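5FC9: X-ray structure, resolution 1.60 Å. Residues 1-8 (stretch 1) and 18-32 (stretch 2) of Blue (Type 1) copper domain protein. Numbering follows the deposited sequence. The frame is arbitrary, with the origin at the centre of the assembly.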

ATOM      1  N   ASP A   1      25.151  -1.724 -21.361  1.00 43.24           N
ATOM      2  CA  ASP A   1      24.918  -2.582 -22.490  1.00 40.64           C
ATOM      3  C   ASP A   1      23.604  -3.374 -22.304  1.00 39.70           C
ATOM      4  O   ASP A   1      22.833  -3.577 -23.274  1.00 39.48           O
ATOM      5  CB  ASP A   1      26.132  -3.474 -22.750  1.00 51.48           C
ATOM      6  CG  ASP A   1      26.762  -4.018 -21.498  1.00 29.33           C
ATOM      7  OD1 ASP A   1      26.860  -3.277 -20.515  1.00 52.29           O
ATOM      8  OD2 ASP A   1      27.164  -5.201 -21.509  1.00 48.51           O
ATOM      9  N   ALA A   2      23.316  -3.769 -21.062  1.00 32.55           N
ATOM     10  CA  ALA A   2      22.029  -4.343 -20.664  1.00 24.59           C
ATOM     11  C   ALA A   2      21.873  -3.989 -19.189  1.00 21.57           C
ATOM     12  O   ALA A   2      22.429  -4.652 -18.311  1.00 22.13           O
ATOM     13  CB  ALA A   2      22.005  -5.838 -20.881  1.00 28.73           C
ATOM     14  N   GLN A   3      21.132  -2.923 -18.933  1.00 20.73           N
ATOM     15  CA  GLN A   3      21.152  -2.291 -17.626  1.00 19.75           C
ATOM     16  C   GLN A   3      19.790  -2.302 -16.975  1.00 17.40           C
ATOM     17  O   GLN A   3      18.764  -2.185 -17.657  1.00 19.72           O
ATOM     18  CB  GLN A   3      21.630  -0.838 -17.729  1.00 22.31           C
ATOM     19  CG  GLN A   3      23.049  -0.674 -18.225  1.00 24.09           C
ATOM     20  CD  GLN A   3      23.454   0.789 -18.236  1.00 28.25           C
ATOM     21  OE1 GLN A   3      23.175   1.532 -17.284  1.00 27.49           O
ATOM     22  NE2 GLN A   3      24.099   1.218 -19.311  1.00 26.19           N
ATOM     23  N   ILE A   4      19.802  -2.438 -15.655  1.00 17.02           N
ATOM     24  CA  ILE A   4      18.609  -2.213 -14.850  1.00 16.85           C
ATOM     25  C   ILE A   4      18.952  -1.143 -13.831  1.00 15.89           C
ATOM     26  O   ILE A   4      19.948  -1.260 -13.123  1.00 16.60           O
ATOM     27  CB  ILE A   4      18.142  -3.483 -14.130  1.00 17.17           C
ATOM     28  CG1 ILE A   4      17.795  -4.574 -15.150  1.00 19.35           C
ATOM     29  CG2 ILE A   4      16.944  -3.164 -13.212  1.00 15.90           C
ATOM     30  CD1 ILE A   4      17.809  -5.986 -14.601  1.00 19.52           C
ATOM     31  N   ILE A   5      18.123  -0.104 -13.749  1.00 15.51           N
ATOM     32  CA  ILE A   5      18.345   0.962 -12.793  1.00 15.97           C
ATOM     33  C   ILE A   5      17.420   0.810 -11.593  1.00 14.70           C
ATOM     34  O   ILE A   5      16.229   0.558 -11.768  1.00 17.83           O
ATOM     35  CB  ILE A   5      18.101   2.335 -13.417  1.00 17.69           C
ATOM     36  CG1 ILE A   5      19.035   2.546 -14.615  1.00 22.89           C
ATOM     37  CG2 ILE A   5      18.267   3.440 -12.368  1.00 20.11           C
ATOM     38  CD1 ILE A   5      18.926   3.920 -15.226  1.00 34.31           C
ATOM     39  N   ILE A   6      17.974   0.927 -10.391  1.00 14.66           N
ATOM     40  CA  ILE A   6      17.159   1.071  -9.189  1.00 14.38           C
ATOM     41  C   ILE A   6      16.989   2.572  -8.951  1.00 14.97           C
ATOM     42  O   ILE A   6      17.949   3.258  -8.604  1.00 15.18           O
ATOM     43  CB  ILE A   6      17.798   0.397  -7.950  1.00 14.24           C
ATOM     44  CG1 ILE A   6      18.272  -1.025  -8.276  1.00 16.22           C
ATOM     45  CG2 ILE A   6      16.815   0.386  -6.791  1.00 16.03           C
ATOM     46  CD1 ILE A   6      19.077  -1.653  -7.143  1.00 16.87           C
ATOM     47  N   PRO A   7      15.775   3.101  -9.179  1.00 14.96           N
ATOM     48  CA  PRO A   7      15.665   4.559  -9.171  1.00 13.73           C
ATOM     49  C   PRO A   7      15.512   5.157  -7.784  1.00 15.01           C
ATOM     50  O   PRO A   7      15.204   4.469  -6.802  1.00 15.41           O
ATOM     51  CB  PRO A   7      14.399   4.807  -9.996  1.00 15.79           C
ATOM     52  CG  PRO A   7      13.534   3.615  -9.675  1.00 15.95           C
ATOM     53  CD  PRO A   7      14.523   2.454  -9.614  1.00 13.14           C
ATOM     54  N   ASN A   8      15.729   6.464  -7.713  1.00 16.06           N
ATOM     55  CA  ASN A   8      15.386   7.191  -6.513  1.00 16.67           C
ATOM     56  C   ASN A   8      13.922   6.949  -6.200  1.00 15.69           C
ATOM     57  O   ASN A   8      13.070   7.032  -7.088  1.00 19.03           O
ATOM     58  CB  ASN A   8      15.653   8.680  -6.681  1.00 20.21           C
ATOM     59  CG  ASN A   8      15.344   9.459  -5.421  1.00 24.62           C
ATOM     60  OD1 ASN A   8      14.235   9.956  -5.248  1.00 29.04           O
ATOM     61  ND2 ASN A   8      16.319   9.554  -4.531  1.00 26.16           N
ATOM     62  N   PHE A  18       9.624   1.412  -9.229  1.00 13.92           N
ATOM     63  CA  PHE A  18      10.096   0.054  -9.473  1.00 13.39           C
ATOM     64  C   PHE A  18      11.333   0.055 -10.380  1.00 15.15           C
ATOM     65  O   PHE A  18      11.670   1.071 -10.998  1.00 15.34           O
ATOM     66  CB  PHE A  18       8.981  -0.828 -10.067  1.00 14.47           C
ATOM     67  CG  PHE A  18       8.157  -0.164 -11.147  1.00 15.96           C
ATOM     68  CD1 PHE A  18       8.742   0.267 -12.324  1.00 16.81           C
ATOM     69  CD2 PHE A  18       6.780  -0.031 -11.000  1.00 16.45           C
ATOM     70  CE1 PHE A  18       7.981   0.867 -13.315  1.00 20.06           C
ATOM     71  CE2 PHE A  18       6.019   0.552 -11.993  1.00 18.19           C
ATOM     72  CZ  PHE A  18       6.617   1.005 -13.146  1.00 18.08           C
ATOM     73  N   TYR A  19      12.005  -1.093 -10.426  1.00 14.97           N
ATOM     74  CA  TYR A  19      13.188  -1.287 -11.268  1.00 14.09           C
ATOM     75  C   TYR A  19      12.900  -0.922 -12.710  1.00 15.62           C
ATOM     76  O   TYR A  19      11.813  -1.173 -13.209  1.00 16.13           O
ATOM     77  CB  TYR A  19      13.661  -2.744 -11.208  1.00 16.77           C
ATOM     78  CG  TYR A  19      13.878  -3.275  -9.810  1.00 15.07           C
ATOM     79  CD1 TYR A  19      14.606  -2.548  -8.871  1.00 15.76           C
ATOM     80  CD2 TYR A  19      13.346  -4.493  -9.429  1.00 16.20           C
ATOM     81  CE1 TYR A  19      14.797  -3.027  -7.585  1.00 16.37           C
ATOM     82  CE2 TYR A  19      13.521  -4.984  -8.146  1.00 15.05           C
ATOM     83  CZ  TYR A  19      14.250  -4.247  -7.225  1.00 16.97           C
ATOM     84  OH  TYR A  19      14.442  -4.703  -5.941  1.00 16.24           O
ATOM     85  N   SER A  20      13.897  -0.345 -13.382  1.00 15.10           N
ATOM     86  CA  SER A  20      13.735   0.125 -14.750  1.00 17.70           C
ATOM     87  C   SER A  20      14.793  -0.474 -15.664  1.00 17.10           C
ATOM     88  O   SER A  20      15.957  -0.110 -15.565  1.00 18.20           O
ATOM     89  CB  SER A  20      13.823   1.653 -14.790  1.00 20.22           C
ATOM     90  OG  SER A  20      13.554   2.151 -16.085  1.00 22.42           O
ATOM     91  N   PRO A  21      14.393  -1.379 -16.569  1.00 17.65           N
ATOM     92  CA  PRO A  21      13.037  -1.878 -16.793  1.00 15.96           C
ATOM     93  C   PRO A  21      12.668  -2.958 -15.793  1.00 17.56           C
ATOM     94  O   PRO A  21      13.553  -3.611 -15.240  1.00 18.19           O
ATOM     95  CB  PRO A  21      13.115  -2.466 -18.200  1.00 20.42           C
ATOM     96  CG  PRO A  21      14.528  -2.914 -18.314  1.00 20.71           C
ATOM     97  CD  PRO A  21      15.357  -1.872 -17.593  1.00 19.60           C
ATOM     98  N   LEU A  22      11.374  -3.165 -15.590  1.00 15.62           N
ATOM     99  CA  LEU A  22      10.905  -4.145 -14.626  1.00 14.06           C
ATOM    100  C   LEU A  22      11.106  -5.573 -15.148  1.00 16.64           C
ATOM    101  O   LEU A  22      11.276  -6.507 -14.368  1.00 17.25           O
ATOM    102  CB  LEU A  22       9.438  -3.879 -14.306  1.00 17.12           C
ATOM    103  CG  LEU A  22       8.845  -4.601 -13.102  1.00 20.73           C
ATOM    104  CD1 LEU A  22       9.661  -4.319 -11.862  1.00 19.09           C
ATOM    105  CD2 LEU A  22       7.409  -4.133 -12.934  1.00 21.39           C
ATOM    106  N   ASN A  23      11.067  -5.728 -16.469  1.00 17.27           N
ATOM    107  CA  ASN A  23      11.458  -6.976 -17.116  1.00 19.63           C
ATOM    108  C   ASN A  23      12.501  -6.651 -18.165  1.00 19.08           C
ATOM    109  O   ASN A  23      12.197  -5.981 -19.148  1.00 21.32           O
ATOM    110  CB  ASN A  23      10.272  -7.694 -17.772  1.00 20.52           C
ATOM    111  CG  ASN A  23      10.692  -8.993 -18.463  1.00 20.38           C
ATOM    112  OD1 ASN A  23      11.568  -9.705 -17.975  1.00 20.67           O
ATOM    113  ND2 ASN A  23      10.073  -9.293 -19.602  1.00 22.39           N
ATOM    114  N   LEU A  24      13.729  -7.098 -17.934  1.00 18.89           N
ATOM    115  CA  LEU A  24      14.811  -6.874 -18.883  1.00 17.70           C
ATOM    116  C   LEU A  24      14.902  -8.071 -19.814  1.00 20.78           C
ATOM    117  O   LEU A  24      15.160  -9.179 -19.357  1.00 19.85           O
ATOM    118  CB  LEU A  24      16.138  -6.662 -18.151  1.00 19.76           C
ATOM    119  CG  LEU A  24      17.352  -6.490 -19.071  1.00 18.78           C
ATOM    120  CD1 LEU A  24      17.307  -5.137 -19.747  1.00 24.92           C
ATOM    121  CD2 LEU A  24      18.671  -6.694 -18.315  1.00 19.49           C
ATOM    122  N   GLU A  25      14.651  -7.850 -21.104  1.00 22.37           N
ATOM    123  CA  GLU A  25      14.776  -8.909 -22.106  1.00 24.56           C
ATOM    124  C   GLU A  25      16.162  -8.885 -22.749  1.00 25.20           C
ATOM    125  O   GLU A  25      16.571  -7.881 -23.328  1.00 27.43           O
ATOM    126  CB  GLU A  25      13.688  -8.767 -23.174  1.00 29.14           C
ATOM    127  CG  GLU A  25      12.289  -8.995 -22.631  1.00 31.88           C
ATOM    128  CD  GLU A  25      11.194  -8.605 -23.604  1.00 41.54           C
ATOM    129  OE1 GLU A  25      11.250  -7.484 -24.148  1.00 45.78           O
ATOM    130  OE2 GLU A  25      10.272  -9.421 -23.819  1.00 44.31           O
ATOM    131  N   ILE A  26      16.877  -9.998 -22.641  1.00 21.85           N
ATOM    132  CA  ILE A  26      18.244 -10.094 -23.159  1.00 25.02           C
ATOM    133  C   ILE A  26      18.479 -11.427 -23.851  1.00 29.17           C
ATOM    134  O   ILE A  26      17.865 -12.431 -23.498  1.00 26.24           O
ATOM    135  CB  ILE A  26      19.307  -9.947 -22.041  1.00 24.45           C
ATOM    136  CG1 ILE A  26      19.016 -10.929 -20.903  1.00 25.71           C
ATOM    137  CG2 ILE A  26      19.368  -8.519 -21.527  1.00 24.66           C
ATOM    138  CD1 ILE A  26      20.198 -11.229 -20.031  1.00 21.88           C
ATOM    139  N   PRO A  27      19.382 -11.442 -24.839  1.00 30.23           N
ATOM    140  CA  PRO A  27      19.832 -12.720 -25.393  1.00 33.25           C
ATOM    141  C   PRO A  27      20.784 -13.427 -24.435  1.00 29.83           C
ATOM    142  O   PRO A  27      21.428 -12.783 -23.611  1.00 28.81           O
ATOM    143  CB  PRO A  27      20.544 -12.314 -26.687  1.00 29.46           C
ATOM    144  CG  PRO A  27      20.976 -10.914 -26.456  1.00 30.35           C
ATOM    145  CD  PRO A  27      19.922 -10.291 -25.582  1.00 30.57           C
ATOM    146  N   VAL A  28      20.861 -14.748 -24.548  1.00 32.45           N
ATOM    147  CA  VAL A  28      21.698 -15.566 -23.678  1.00 31.51           C
ATOM    148  C   VAL A  28      23.173 -15.164 -23.778  1.00 30.98           C
ATOM    149  O   VAL A  28      23.641 -14.783 -24.847  1.00 31.81           O
ATOM    150  CB  VAL A  28      21.509 -17.065 -24.022  1.00 39.17           C
ATOM    151  CG1 VAL A  28      21.784 -17.313 -25.500  1.00 41.82           C
ATOM    152  CG2 VAL A  28      22.376 -17.937 -23.156  1.00 37.52           C
ATOM    153  N   GLY A  29      23.881 -15.199 -22.650  1.00 32.37           N
ATOM    154  CA  GLY A  29      25.287 -14.834 -22.602  1.00 31.12           C
ATOM    155  C   GLY A  29      25.548 -13.377 -22.260  1.00 31.57           C
ATOM    156  O   GLY A  29      26.698 -12.961 -22.151  1.00 31.09           O
ATOM    157  N   THR A  30      24.479 -12.606 -22.083  1.00 26.30           N
ATOM    158  CA  THR A  30      24.577 -11.170 -21.828  1.00 27.12           C
ATOM    159  C   THR A  30      25.009 -10.876 -20.388  1.00 24.05           C
ATOM    160  O   THR A  30      24.622 -11.583 -19.456  1.00 24.02           O
ATOM    161  CB  THR A  30      23.227 -10.474 -22.121  1.00 27.25           C
ATOM    162  OG1 THR A  30      22.871 -10.674 -23.494  1.00 32.25           O
ATOM    163  CG2 THR A  30      23.295  -8.980 -21.840  1.00 26.67           C
ATOM    164  N   THR A  31      25.842  -9.849 -20.223  1.00 22.33           N
ATOM    165  CA  THR A  31      26.189  -9.327 -18.913  1.00 24.43           C
ATOM    166  C   THR A  31      25.196  -8.231 -18.540  1.00 21.04           C
ATOM    167  O   THR A  31      25.076  -7.227 -19.246  1.00 21.20           O
ATOM    168  CB  THR A  31      27.624  -8.752 -18.882  1.00 25.19           C
ATOM    169  OG1 THR A  31      28.570  -9.810 -19.089  1.00 28.16           O
ATOM    170  CG2 THR A  31      27.903  -8.090 -17.539  1.00 25.77           C
ATOM    171  N   VAL A  32      24.474  -8.447 -17.440  1.00 20.00           N
ATOM    172  CA  VAL A  32      23.501  -7.476 -16.950  1.00 18.59           C
ATOM    173  C   VAL A  32      24.107  -6.653 -15.817  1.00 19.06           C
ATOM    174  O   VAL A  32      24.760  -7.197 -14.930  1.00 17.84           O
ATOM    175  CB  VAL A  32      22.219  -8.178 -16.455  1.00 18.57           C
ATOM    176  CG1 VAL A  32      21.272  -7.172 -15.795  1.00 19.14           C
ATOM    177  CG2 VAL A  32      21.544  -8.874 -17.613  1.00 19.83           C
TER
HETATM  178  O   HOH W   1      25.465  -4.698 -18.873  1.00 29.70           O
HETATM  179  O   HOH W   2      26.681  -8.220 -22.337  1.00 34.22           O

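A short antiparallel pairing can be limited to one pair of hydrogen bonds, with side chains packing alongside. The first strand of this blue copper domain protein illustrates the principle. I5 and S20 face each other as a hydrogen-bonded antiparallel pair: I5 N donates to S20 O at 2.8 Å, almost linearly, and S20 N returns the bond to I5 O at 3.0 Å. The same two carbonyls also receive CA-H...O contacts, from I4 CA to S20 O at 3.5 Å and from Y19 CA to I5 O at 3.6 Å. No second bridge follows, and the cis peptide bond before P21 comes immediately after S20. P21, which has no amide hydrogen to offer, packs its CD 3.4 Å from Q3 O.

Much of the rest of the contact is made by side chains, and their rotamers help set which neighbours they meet. I4, I5 and I6 all adopt chi1 m and chi2 t, yet the shared rotamer serves different surroundings because side chains alternate along a strand. In I4, the extended chi2 carries CD1 to a position 3.9 Å from L24 CD2 and 3.9 Å from V32 CG1, while CG2 approaches Y19 CB at 3.9 Å. A buried isoleucine thus reaches several residues of the second stretch, among them P21, whose O lies 4.0 Å from I4 CG2. L24 completes its part with chi1 t and chi2 p, its CB directed toward the first strand. I6 meets the Y19 ring obliquely, CG1 to CD1 at 4.0 Å, and the tyrosine hydroxyl is satisfied elsewhere in the structure. I5, partly exposed, contributes mainly through its backbone.

Small side chains can be just as closely fitted. A2 points its CB toward the second stretch, where T30 CG2 lies 3.5 Å from CB and I26 CG2 lies 3.8 Å from it. T30, with chi1 m, divides its two branches: its methyl meets alanine, while OG1 donates to P27 O at 2.6 Å. That bond closes the type II turn from P27 to T30 more tightly than the weak backbone bond from T30 N to P27 O, at 3.4 Å. G29 suits its place in this turn, since at its backbone angles a CB would be jammed against the preceding carbonyl oxygen.

At the chain start, water supplies the polar links. D1, with chi1 p, brings its carboxylate within reach of two waters. Water 1 lies 2.6 Å from D1 OD1 and 2.6 Å from T31 O, and accepts from A2 N at 3.2 Å; water 2 donates to D1 OD2 at 3.2 Å and accepts from T31 N at 2.8 Å.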